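Local coordinates for protein cDNA FLJ56608, highly similar to Homo sapiens chloride channel, calcium activated, family member 1 (CLCA1), mRNA (Homo sapiens, PDB 6PYO) that probably regulates calcium-activated chloride conductance and mucus production as a secreted, self-cleaving metalloprotease, of which this chain is the calcium-binding von Willebrand factor A domain, at residues N23-L28 with A79-G84; V49-A54 with I109-D114; C10-K15 with R92-V97; V57-I62 with D71-R76. All coordinates share one frame; numbering follows the deposited sequence.

Contact 1: residues N23-L28 with A79-G84; sequences NRLNRL and AAASGG
R24 NH1 is gripped by two carboxylates, those of D114 and E116, and the next residue along, L25, packs against A79, A80 and A81. This is the metal-bearing end of the von Willebrand A (VWA) domain, a Rossmann-like fold: calcium is bound by S16, S18 and T85, the last just beyond 79-84, in the manner of a metal ion-dependent adhesion site. The side chain of A81 lies about 8 Å from that ion. With its CG anti to the backbone N (chi1 -168°), L25 sends one methyl, CD2, over the loop backbone. CD2 sits 3.7 Å from A80 CA and, on the preceding residue, 3.7 Å from A79 O. Leucine suits the place because a single branched tip can lie along several backbone atoms. A81, whose short side chain points at the leucine, allows the approach, whereas A79 and A80 offer backbone; no hydrogen bond joins the two segments. The contact is small and lies at the surface. The loop is tied to the end of strand 8-14 by S82 O, which accepts from K15 NZ. One side-chain methyl pair completes the contact, L25 CD2 with A81 CB at 4.1 Å.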
loop_
_atom_site.group_PDB
_atom_site.type_symbol
_atom_site.label_atom_id
_atom_site.label_comp_id
_atom_site.label_asym_id
_atom_site.label_seq_id
_atom_site.Cartn_x
_atom_site.Cartn_y
_atom_site.Cartn_z
ATOM N N ASN A 23 -16.149 7.419 -7.126
ATOM C CA ASN A 23 -15.214 8.263 -6.399
ATOM C C ASN A 23 -14.049 7.467 -5.837
ATOM O O ASN A 23 -13.395 7.920 -4.892
ATOM C CB ASN A 23 -15.941 8.988 -5.271
ATOM C CG ASN A 23 -16.877 10.058 -5.779
ATOM O OD1 ASN A 23 -16.464 10.959 -6.507
ATOM N ND2 ASN A 23 -18.147 9.965 -5.402
ATOM N N ARG A 24 -13.780 6.283 -6.398
ATOM C CA ARG A 24 -12.809 5.390 -5.784
ATOM C C ARG A 24 -11.468 6.074 -5.624
ATOM O O ARG A 24 -10.826 5.953 -4.576
ATOM C CB ARG A 24 -12.655 4.125 -6.608
ATOM C CG ARG A 24 -13.911 3.343 -6.708
ATOM C CD ARG A 24 -13.749 2.187 -7.644
ATOM N NE ARG A 24 -15.008 1.476 -7.785
ATOM C CZ ARG A 24 -15.141 0.288 -8.357
ATOM N NH1 ARG A 24 -14.092 -0.368 -8.860
ATOM N NH2 ARG A 24 -16.331 -0.260 -8.402
ATOM N N LEU A 25 -11.016 6.776 -6.660
ATOM C CA LEU A 25 -9.700 7.391 -6.587
ATOM C C LEU A 25 -9.687 8.541 -5.586
ATOM O O LEU A 25 -8.706 8.718 -4.858
ATOM C CB LEU A 25 -9.271 7.855 -7.969
ATOM C CG LEU A 25 -7.799 8.240 -8.066
ATOM C CD1 LEU A 25 -6.899 7.067 -7.878
ATOM C CD2 LEU A 25 -7.541 8.898 -9.418
ATOM N N ASN A 26 -10.776 9.314 -5.513
ATOM C CA ASN A 26 -10.891 10.345 -4.484
ATOM C C ASN A 26 -10.863 9.735 -3.083
ATOM O O ASN A 26 -10.218 10.272 -2.185
ATOM C CB ASN A 26 -12.177 11.152 -4.673
ATOM C CG ASN A 26 -12.037 12.278 -5.689
ATOM O OD1 ASN A 26 -10.955 12.852 -5.879
ATOM N ND2 ASN A 26 -13.141 12.595 -6.360
ATOM N N ARG A 27 -11.550 8.609 -2.880
ATOM C CA ARG A 27 -11.510 7.959 -1.580
ATOM C C ARG A 27 -10.118 7.431 -1.268
ATOM O O ARG A 27 -9.655 7.521 -0.120
ATOM C CB ARG A 27 -12.544 6.843 -1.522
ATOM C CG ARG A 27 -13.940 7.358 -1.211
ATOM C CD ARG A 27 -14.999 6.243 -1.286
ATOM N NE ARG A 27 -15.625 6.201 -2.606
ATOM C CZ ARG A 27 -15.773 5.099 -3.331
ATOM N NH1 ARG A 27 -15.361 3.931 -2.859
ATOM N NH2 ARG A 27 -16.347 5.158 -4.532
ATOM N N LEU A 28 -9.426 6.889 -2.270
ATOM C CA LEU A 28 -8.045 6.485 -2.053
ATOM C C LEU A 28 -7.216 7.679 -1.612
ATOM O O LEU A 28 -6.463 7.595 -0.640
ATOM C CB LEU A 28 -7.454 5.843 -3.303
ATOM C CG LEU A 28 -5.980 5.433 -3.216
ATOM C CD1 LEU A 28 -5.726 4.217 -4.089
ATOM C CD2 LEU A 28 -5.068 6.583 -3.643
ATOM N N ALA A 79 -2.931 11.171 -9.128
ATOM C CA ALA A 79 -3.909 12.120 -9.650
ATOM C C ALA A 79 -4.917 11.471 -10.602
ATOM O O ALA A 79 -6.036 11.981 -10.758
ATOM C CB ALA A 79 -3.174 13.252 -10.365
ATOM N N ALA A 80 -4.574 10.344 -11.221
ATOM C CA ALA A 80 -5.444 9.814 -12.264
ATOM C C ALA A 80 -5.380 8.293 -12.306
ATOM O O ALA A 80 -4.393 7.671 -11.903
ATOM C CB ALA A 80 -5.072 10.396 -13.634
ATOM N N ALA A 81 -6.435 7.710 -12.852
ATOM C CA ALA A 81 -6.622 6.272 -12.904
ATOM C C ALA A 81 -6.591 5.821 -14.352
ATOM O O ALA A 81 -7.281 6.393 -15.203
ATOM C CB ALA A 81 -7.958 5.889 -12.245
ATOM N N SER A 82 -5.761 4.825 -14.631
ATOM C CA SER A 82 -5.642 4.278 -15.971
ATOM C C SER A 82 -4.760 3.044 -15.902
ATOM O O SER A 82 -3.947 2.889 -14.986
ATOM C CB SER A 82 -5.040 5.304 -16.939
ATOM O OG SER A 82 -3.635 5.268 -16.873
ATOM N N GLY A 83 -4.916 2.173 -16.892
ATOM C CA GLY A 83 -4.060 1.015 -17.030
ATOM C C GLY A 83 -4.685 -0.201 -16.387
ATOM O O GLY A 83 -5.808 -0.179 -15.876
ATOM N N GLY A 84 -3.944 -1.295 -16.455
ATOM C CA GLY A 84 -4.426 -2.546 -15.927
ATOM C C GLY A 84 -4.103 -2.675 -14.452
ATOM O O GLY A 84 -3.606 -1.757 -13.797
#

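Contact 2: residues V49-A54 with I109-D114; sequences VTFDSA and IVLLTD
F51 and T113 mark the nearest approach of the two backbones, 9.8 Å from CA to CA, because strands 45-51 and 108-113 run parallel with strand 8-14 between them and share no hydrogen bond. At that distance the contact depends on side chains, and the long phenylalanine covers most of the gap. Its CG is wedged between the backbone N and the carbonyl carbon (chi1 68°), which directs the ring across the middle strand. F51 CE2 reaches L111 CD1 at 4.0 Å, the two side chains crossing at about a right angle. At the ring's edge, near its plane, F51 CZ comes within 4.3 Å of T113 OG1. That hydroxyl is occupied by D14 OD2 and G115 N, so threonine can present a polar group to an aromatic edge with its bonding already met. Just after F51 the strand ends in an Asx turn: D52 OD1 accepts from A54 N at 3.2 Å, nearly straight at 167°, and the backbone pair D52 N to A54 O closes the bend. The F51 ring rests on V12 and D14 of the central strand, whereas L111 continues outward to I87 of helix 87-99 and to L147 and L150 of helix 145-152.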
loop_
_atom_site.group_PDB
_atom_site.type_symbol
_atom_site.label_atom_id
_atom_site.label_comp_id
_atom_site.label_asym_id
_atom_site.label_seq_id
_atom_site.Cartn_x
_atom_site.Cartn_y
_atom_site.Cartn_z
ATOM N N VAL A 49 4.230 3.251 -3.247
ATOM C CA VAL A 49 4.178 2.587 -4.542
ATOM C C VAL A 49 2.779 2.768 -5.105
ATOM O O VAL A 49 1.804 2.528 -4.399
ATOM C CB VAL A 49 4.520 1.092 -4.408
ATOM C CG1 VAL A 49 4.223 0.332 -5.686
ATOM C CG2 VAL A 49 5.966 0.948 -3.970
ATOM N N THR A 50 2.675 3.237 -6.358
ATOM C CA THR A 50 1.439 3.117 -7.122
ATOM C C THR A 50 1.526 1.926 -8.069
ATOM O O THR A 50 2.596 1.404 -8.385
ATOM C CB THR A 50 1.128 4.363 -7.948
ATOM O OG1 THR A 50 2.302 4.718 -8.652
ATOM C CG2 THR A 50 0.673 5.500 -7.065
ATOM N N PHE A 51 0.386 1.490 -8.550
ATOM C CA PHE A 51 0.482 0.377 -9.474
ATOM C C PHE A 51 -0.718 0.421 -10.404
ATOM O O PHE A 51 -1.819 0.814 -9.990
ATOM C CB PHE A 51 0.578 -0.979 -8.766
ATOM C CG PHE A 51 -0.673 -1.370 -8.049
ATOM C CD1 PHE A 51 -1.678 -2.096 -8.698
ATOM C CD2 PHE A 51 -0.847 -1.025 -6.717
ATOM C CE1 PHE A 51 -2.833 -2.453 -8.027
ATOM C CE2 PHE A 51 -1.996 -1.367 -6.036
ATOM C CZ PHE A 51 -2.987 -2.087 -6.683
ATOM N N ASP A 52 -0.441 0.082 -11.655
ATOM C CA ASP A 52 -1.499 -0.366 -12.616
ATOM C C ASP A 52 -1.156 -1.818 -12.932
ATOM O O ASP A 52 -1.158 -2.654 -12.032
ATOM C CB ASP A 52 -1.576 0.579 -13.804
ATOM C CG ASP A 52 -0.216 1.128 -14.241
ATOM O OD1 ASP A 52 0.682 0.324 -14.605
ATOM O OD2 ASP A 52 -0.043 2.366 -14.211
ATOM N N SER A 53 -0.877 -2.144 -14.201
ATOM C CA SER A 53 -0.309 -3.441 -14.573
ATOM C C SER A 53 1.135 -3.595 -14.113
ATOM O O SER A 53 1.625 -4.721 -14.030
ATOM C CB SER A 53 -0.390 -3.649 -16.114
ATOM O OG SER A 53 0.279 -2.619 -16.838
ATOM N N ALA A 54 1.807 -2.501 -13.774
ATOM C CA ALA A 54 3.153 -2.520 -13.217
ATOM C C ALA A 54 3.213 -1.542 -12.044
ATOM O O ALA A 54 2.343 -0.680 -11.882
ATOM C CB ALA A 54 4.195 -2.151 -14.300
ATOM N N ILE A 109 2.313 -3.039 4.948
ATOM C CA ILE A 109 1.793 -2.520 3.681
ATOM C C ILE A 109 0.372 -2.006 3.933
ATOM O O ILE A 109 -0.424 -2.659 4.621
ATOM C CB ILE A 109 1.811 -3.606 2.598
ATOM C CG1 ILE A 109 3.202 -3.746 1.973
ATOM C CG2 ILE A 109 0.783 -3.276 1.546
ATOM C CD1 ILE A 109 4.279 -4.064 2.928
ATOM N N VAL A 110 0.081 -0.800 3.469
ATOM C CA VAL A 110 -1.283 -0.282 3.430
ATOM C C VAL A 110 -1.702 -0.383 1.958
ATOM O O VAL A 110 -1.246 0.406 1.116
ATOM C CB VAL A 110 -1.389 1.149 3.972
ATOM C CG1 VAL A 110 -2.825 1.650 3.880
ATOM C CG2 VAL A 110 -0.918 1.193 5.469
ATOM N N LEU A 111 -2.556 -1.351 1.653
ATOM C CA LEU A 111 -3.016 -1.648 0.294
ATOM C C LEU A 111 -4.370 -0.994 0.071
ATOM O O LEU A 111 -5.383 -1.426 0.642
ATOM C CB LEU A 111 -3.106 -3.155 0.080
ATOM C CG LEU A 111 -3.550 -3.638 -1.310
ATOM C CD1 LEU A 111 -2.724 -2.943 -2.396
ATOM C CD2 LEU A 111 -3.386 -5.146 -1.368
ATOM N N LEU A 112 -4.393 0.063 -0.738
ATOM C CA LEU A 112 -5.626 0.787 -1.016
ATOM C C LEU A 112 -6.036 0.393 -2.447
ATOM O O LEU A 112 -5.323 0.699 -3.424
ATOM C CB LEU A 112 -5.448 2.301 -0.850
ATOM C CG LEU A 112 -4.935 2.794 0.531
ATOM C CD1 LEU A 112 -4.853 4.303 0.645
ATOM C CD2 LEU A 112 -5.792 2.291 1.659
ATOM N N THR A 113 -7.142 -0.333 -2.567
ATOM C CA THR A 113 -7.504 -0.840 -3.897
ATOM C C THR A 113 -8.988 -1.129 -3.946
ATOM O O THR A 113 -9.618 -1.371 -2.906
ATOM C CB THR A 113 -6.734 -2.127 -4.235
ATOM O OG1 THR A 113 -7.134 -2.664 -5.504
ATOM C CG2 THR A 113 -7.046 -3.189 -3.160
ATOM N N ASP A 114 -9.543 -1.161 -5.184
ATOM C CA ASP A 114 -10.896 -1.699 -5.339
ATOM C C ASP A 114 -10.916 -3.225 -5.309
ATOM O O ASP A 114 -11.996 -3.823 -5.230
ATOM C CB ASP A 114 -11.600 -1.172 -6.617
ATOM C CG ASP A 114 -10.895 -1.511 -7.921
ATOM O OD1 ASP A 114 -10.184 -2.522 -8.055
ATOM O OD2 ASP A 114 -11.089 -0.720 -8.850
#

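Contact 3: residues C10-K15 with R92-V97; sequences CLVLDK and RSAFTV
A94 CB is the bump of this contact, and the hollow that takes it lies between C10 and V12, two residues apart on strand 8-14 and facing the same helix. The methyl meets V12 CG2 at 3.6 Å and C10 SG at 3.8 Å, so it is held from two directions. V12 offers CG2, the branch beside its backbone N. C10 swings its sulfur anti to the backbone N (chi1 -162°), which brings it over the helix and near A94 CA as well. One helical turn on, V97 CG1 lies more loosely beside the same sulfur, at 4.4 Å. Alanine suits this point: its short side chain allows the axes of strand and helix to approach to 9.0 Å, running nearly antiparallel at 157°. Such packing of a helix on a central strand is the basic layer of the α/β VWA fold, and I109 of the adjoining strand adds to it by touching both V12 and A94. C10 is not part of the C88–C123 disulfide. No hydrogen bond crosses the interface, so it rests on dispersion and the burial of apolar groups, consistent with the close fit of the A94 methyl.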
loop_
_atom_site.group_PDB
_atom_site.type_symbol
_atom_site.label_atom_id
_atom_site.label_comp_id
_atom_site.label_asym_id
_atom_site.label_seq_id
_atom_site.Cartn_x
_atom_site.Cartn_y
_atom_site.Cartn_z
ATOM N N CYS A 10 4.711 0.831 3.807
ATOM C CA CYS A 10 4.686 1.154 2.399
ATOM C C CYS A 10 3.235 1.266 1.973
ATOM O O CYS A 10 2.472 0.311 2.115
ATOM C CB CYS A 10 5.425 0.111 1.546
ATOM S SG CYS A 10 5.813 0.862 -0.085
ATOM N N LEU A 11 2.849 2.448 1.527
ATOM C CA LEU A 11 1.585 2.610 0.841
ATOM C C LEU A 11 1.686 1.949 -0.524
ATOM O O LEU A 11 2.643 2.188 -1.281
ATOM C CB LEU A 11 1.252 4.093 0.680
ATOM C CG LEU A 11 0.510 4.796 1.775
ATOM C CD1 LEU A 11 1.226 4.421 3.091
ATOM C CD2 LEU A 11 0.446 6.288 1.582
ATOM N N VAL A 12 0.708 1.119 -0.840
ATOM C CA VAL A 12 0.595 0.477 -2.141
ATOM C C VAL A 12 -0.768 0.865 -2.695
ATOM O O VAL A 12 -1.815 0.500 -2.135
ATOM C CB VAL A 12 0.782 -1.037 -2.049
ATOM C CG1 VAL A 12 0.683 -1.648 -3.428
ATOM C CG2 VAL A 12 2.153 -1.327 -1.450
ATOM N N LEU A 13 -0.749 1.674 -3.751
ATOM C CA LEU A 13 -1.911 2.456 -4.142
ATOM C C LEU A 13 -2.333 2.044 -5.550
ATOM O O LEU A 13 -1.567 2.217 -6.501
ATOM C CB LEU A 13 -1.589 3.945 -4.087
ATOM C CG LEU A 13 -1.071 4.429 -2.733
ATOM C CD1 LEU A 13 -0.720 5.881 -2.833
ATOM C CD2 LEU A 13 -2.094 4.186 -1.652
ATOM N N ASP A 14 -3.568 1.588 -5.676
ATOM C CA ASP A 14 -4.146 1.172 -6.951
ATOM C C ASP A 14 -4.551 2.403 -7.752
ATOM O O ASP A 14 -5.452 3.148 -7.340
ATOM C CB ASP A 14 -5.333 0.275 -6.634
ATOM C CG ASP A 14 -5.916 -0.410 -7.859
ATOM O OD1 ASP A 14 -5.726 0.101 -8.986
ATOM O OD2 ASP A 14 -6.585 -1.443 -7.642
ATOM N N LYS A 15 -3.857 2.655 -8.879
ATOM C CA LYS A 15 -4.240 3.721 -9.795
ATOM C C LYS A 15 -4.757 3.165 -11.130
ATOM O O LYS A 15 -4.707 3.866 -12.150
ATOM C CB LYS A 15 -3.080 4.702 -10.034
ATOM C CG LYS A 15 -1.813 4.032 -10.586
ATOM C CD LYS A 15 -1.069 4.856 -11.615
ATOM C CE LYS A 15 -1.939 5.298 -12.783
ATOM N NZ LYS A 15 -1.969 4.296 -13.886
ATOM N N ARG A 92 5.149 -6.761 -4.616
ATOM C CA ARG A 92 6.559 -7.071 -4.859
ATOM C C ARG A 92 7.398 -5.803 -4.846
ATOM O O ARG A 92 8.496 -5.770 -4.270
ATOM C CB ARG A 92 6.720 -7.807 -6.204
ATOM C CG ARG A 92 6.430 -9.306 -6.176
ATOM C CD ARG A 92 6.087 -9.867 -7.571
ATOM N NE ARG A 92 5.352 -11.122 -7.445
ATOM C CZ ARG A 92 4.500 -11.606 -8.341
ATOM N NH1 ARG A 92 4.263 -10.950 -9.467
ATOM N NH2 ARG A 92 3.876 -12.752 -8.094
ATOM N N SER A 93 6.911 -4.747 -5.508
ATOM C CA SER A 93 7.653 -3.489 -5.490
ATOM C C SER A 93 7.775 -2.919 -4.073
ATOM O O SER A 93 8.827 -2.397 -3.692
ATOM C CB SER A 93 6.971 -2.497 -6.420
ATOM O OG SER A 93 7.582 -1.243 -6.341
ATOM N N ALA A 94 6.712 -3.010 -3.273
ATOM C CA ALA A 94 6.803 -2.567 -1.882
ATOM C C ALA A 94 7.901 -3.324 -1.135
ATOM O O ALA A 94 8.706 -2.730 -0.396
ATOM C CB ALA A 94 5.445 -2.734 -1.214
ATOM N N PHE A 95 7.947 -4.642 -1.319
ATOM C CA PHE A 95 8.967 -5.448 -0.649
ATOM C C PHE A 95 10.363 -5.019 -1.070
ATOM O O PHE A 95 11.273 -4.925 -0.234
ATOM C CB PHE A 95 8.766 -6.946 -0.934
ATOM C CG PHE A 95 7.479 -7.507 -0.383
ATOM C CD1 PHE A 95 6.778 -6.834 0.590
ATOM C CD2 PHE A 95 6.968 -8.712 -0.857
ATOM C CE1 PHE A 95 5.571 -7.347 1.100
ATOM C CE2 PHE A 95 5.782 -9.217 -0.369
ATOM C CZ PHE A 95 5.082 -8.531 0.622
ATOM N N THR A 96 10.559 -4.757 -2.362
ATOM C CA THR A 96 11.847 -4.230 -2.818
ATOM C C THR A 96 12.150 -2.876 -2.186
ATOM O O THR A 96 13.301 -2.587 -1.820
ATOM C CB THR A 96 11.836 -4.102 -4.346
ATOM O OG1 THR A 96 11.372 -5.329 -4.908
ATOM C CG2 THR A 96 13.221 -3.800 -4.880
ATOM N N VAL A 97 11.125 -2.022 -2.056
ATOM C CA VAL A 97 11.358 -0.702 -1.491
ATOM C C VAL A 97 11.826 -0.857 -0.053
ATOM O O VAL A 97 12.791 -0.216 0.378
ATOM C CB VAL A 97 10.085 0.162 -1.603
ATOM C CG1 VAL A 97 10.138 1.335 -0.607
ATOM C CG2 VAL A 97 9.879 0.632 -3.067
#

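Contact 4: residues V57-I62 with D71-R76; sequences VQSELI and DTLAKR
R76 NH1 donates to Q58 O at 3.0 Å, joining R76, just past helix 67-74, to a classic beta bulge in strand 55-63 of the VWA sheet, where Q58 and S59 both face M48. The bond lies in the carbonyl plane but is bent, with an N-H...O angle of 144°, and the oxygen sits at the edge of the guanidinium, tilted 24° from its plane. Extended from CG to NE, R76 carries its NH1 out to the Q58 carbonyl; near its root, R76 CB packs against Q58 CB at 4.0 Å. Alongside, S59 presents both CB and OG to L73, with OG 3.6 Å from L73 CD2. Serine is small enough for this close approach and can satisfy its own hydroxyl locally: S59 OG donates to E60 O at 2.8 Å, on a lone pair of the carbonyl. Putting an alanine in place of S59 is likely to leave the E60 carbonyl without its hydroxyl partner and to thin the cover over L73 CD2. In the next shell, L73 also touches V46 and M48 of strand 45-51 and L36 of helix 24-39, while T50 OG1 holds Q58 NE2. Farther along the strand T72 CG2 borders the end methyl of I62, and I62 and L73 meet tip to tip, I62 CD1 to L73 CD1 at 3.8 Å.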
loop_
_atom_site.group_PDB
_atom_site.type_symbol
_atom_site.label_atom_id
_atom_site.label_comp_id
_atom_site.label_asym_id
_atom_site.label_seq_id
_atom_site.Cartn_x
_atom_site.Cartn_y
_atom_site.Cartn_z
ATOM N N VAL A 57 7.405 3.270 -8.156
ATOM C CA VAL A 57 7.849 3.778 -6.854
ATOM C C VAL A 57 7.656 5.288 -6.834
ATOM O O VAL A 57 8.364 6.009 -7.533
ATOM C CB VAL A 57 9.303 3.409 -6.562
ATOM C CG1 VAL A 57 9.710 3.895 -5.147
ATOM C CG2 VAL A 57 9.482 1.878 -6.665
ATOM N N GLN A 58 6.668 5.777 -6.068
ATOM C CA GLN A 58 6.565 7.214 -5.885
ATOM C C GLN A 58 7.564 7.705 -4.841
ATOM O O GLN A 58 8.029 8.841 -4.913
ATOM C CB GLN A 58 5.152 7.622 -5.468
ATOM C CG GLN A 58 4.098 7.250 -6.406
ATOM C CD GLN A 58 4.357 7.845 -7.815
ATOM O OE1 GLN A 58 4.790 8.976 -7.938
ATOM N NE2 GLN A 58 4.110 7.069 -8.844
ATOM N N SER A 59 7.895 6.881 -3.853
ATOM C CA SER A 59 8.876 7.294 -2.848
ATOM C C SER A 59 9.511 6.070 -2.206
ATOM O O SER A 59 8.806 5.146 -1.767
ATOM C CB SER A 59 8.257 8.177 -1.768
ATOM O OG SER A 59 9.219 8.504 -0.774
ATOM N N GLU A 60 10.842 6.054 -2.211
ATOM C CA GLU A 60 11.600 5.165 -1.362
ATOM C C GLU A 60 11.240 5.443 0.098
ATOM O O GLU A 60 10.564 6.422 0.437
ATOM C CB GLU A 60 13.097 5.372 -1.588
ATOM C CG GLU A 60 13.526 5.247 -3.046
ATOM C CD GLU A 60 13.738 3.806 -3.481
ATOM O OE1 GLU A 60 14.456 3.595 -4.488
ATOM O OE2 GLU A 60 13.174 2.888 -2.831
ATOM N N LEU A 61 11.715 4.581 0.969
ATOM C CA LEU A 61 11.483 4.808 2.388
ATOM C C LEU A 61 12.046 6.164 2.772
ATOM O O LEU A 61 13.224 6.444 2.556
ATOM C CB LEU A 61 12.134 3.713 3.210
ATOM C CG LEU A 61 11.489 2.332 3.173
ATOM C CD1 LEU A 61 12.251 1.473 4.189
ATOM C CD2 LEU A 61 9.995 2.402 3.477
ATOM N N ILE A 62 11.192 7.037 3.298
ATOM C CA ILE A 62 11.669 8.226 3.977
ATOM C C ILE A 62 11.053 8.278 5.375
ATOM O O ILE A 62 9.988 7.709 5.640
ATOM C CB ILE A 62 11.377 9.511 3.179
ATOM C CG1 ILE A 62 9.885 9.802 3.120
ATOM C CG2 ILE A 62 11.895 9.416 1.753
ATOM C CD1 ILE A 62 9.598 11.313 3.298
ATOM N N ASP A 71 3.920 16.118 3.808
ATOM C CA ASP A 71 3.445 16.839 2.628
ATOM C C ASP A 71 4.071 16.307 1.351
ATOM O O ASP A 71 3.404 16.183 0.320
ATOM C CB ASP A 71 3.784 18.332 2.737
ATOM C CG ASP A 71 2.713 19.131 3.423
ATOM O OD1 ASP A 71 1.528 18.778 3.264
ATOM O OD2 ASP A 71 3.055 20.109 4.125
ATOM N N THR A 72 5.369 16.065 1.377
ATOM C CA THR A 72 6.023 15.576 0.174
ATOM C C THR A 72 5.501 14.195 -0.219
ATOM O O THR A 72 5.391 13.888 -1.415
ATOM C CB THR A 72 7.544 15.543 0.358
ATOM O OG1 THR A 72 8.138 14.994 -0.820
ATOM C CG2 THR A 72 7.923 14.661 1.524
ATOM N N LEU A 73 5.151 13.355 0.758
ATOM C CA LEU A 73 4.536 12.076 0.400
ATOM C C LEU A 73 3.124 12.276 -0.116
ATOM O O LEU A 73 2.713 11.633 -1.091
ATOM C CB LEU A 73 4.518 11.129 1.600
ATOM C CG LEU A 73 5.875 10.522 1.917
ATOM C CD1 LEU A 73 6.010 10.007 3.315
ATOM C CD2 LEU A 73 6.132 9.411 0.925
ATOM N N ALA A 74 2.359 13.179 0.523
ATOM C CA ALA A 74 0.968 13.358 0.125
ATOM C C ALA A 74 0.854 13.922 -1.288
ATOM O O ALA A 74 -0.086 13.582 -2.017
ATOM C CB ALA A 74 0.234 14.249 1.122
ATOM N N LYS A 75 1.781 14.789 -1.692
ATOM C CA LYS A 75 1.751 15.340 -3.047
ATOM C C LYS A 75 1.950 14.274 -4.118
ATOM O O LYS A 75 1.661 14.540 -5.287
ATOM C CB LYS A 75 2.804 16.461 -3.166
ATOM C CG LYS A 75 2.349 17.773 -2.483
ATOM C CD LYS A 75 3.473 18.797 -2.301
ATOM C CE LYS A 75 2.940 20.099 -1.684
ATOM N NZ LYS A 75 4.013 20.985 -1.122
ATOM N N ARG A 76 2.389 13.068 -3.754
ATOM C CA ARG A 76 2.605 12.008 -4.726
ATOM C C ARG A 76 1.459 11.015 -4.803
ATOM O O ARG A 76 1.610 9.972 -5.453
ATOM C CB ARG A 76 3.906 11.260 -4.432
ATOM C CG ARG A 76 5.044 12.204 -4.317
ATOM C CD ARG A 76 6.405 11.556 -4.190
ATOM N NE ARG A 76 7.391 12.636 -4.091
ATOM C CZ ARG A 76 8.682 12.484 -3.823
ATOM N NH1 ARG A 76 9.190 11.283 -3.629
ATOM N NH2 ARG A 76 9.464 13.547 -3.745
#

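How the contacts relate
All four contacts belong to one VWA domain built round a single mixed sheet. Contacts 2 and 3 lie in its core, centres about 6 Å apart: contact 2 joins the two strands on either side of strand 8-14, the strand that contact 3 packs under helix 87-99; along the chain their segments alternate. Contact 4 lies at the edge strand 55-63, about 12 Å from contact 3. There helix 67-74 covers one face of the sheet, whereas helix 87-99 packs on the opposite one, V97 touching V57. Contact 1, about 10 Å from contact 2 and 17 Å from contact 4, sits at the calcium end, linked to contact 2 by the R24–D114 salt bridge and to contact 3 by the K15–S82 bond.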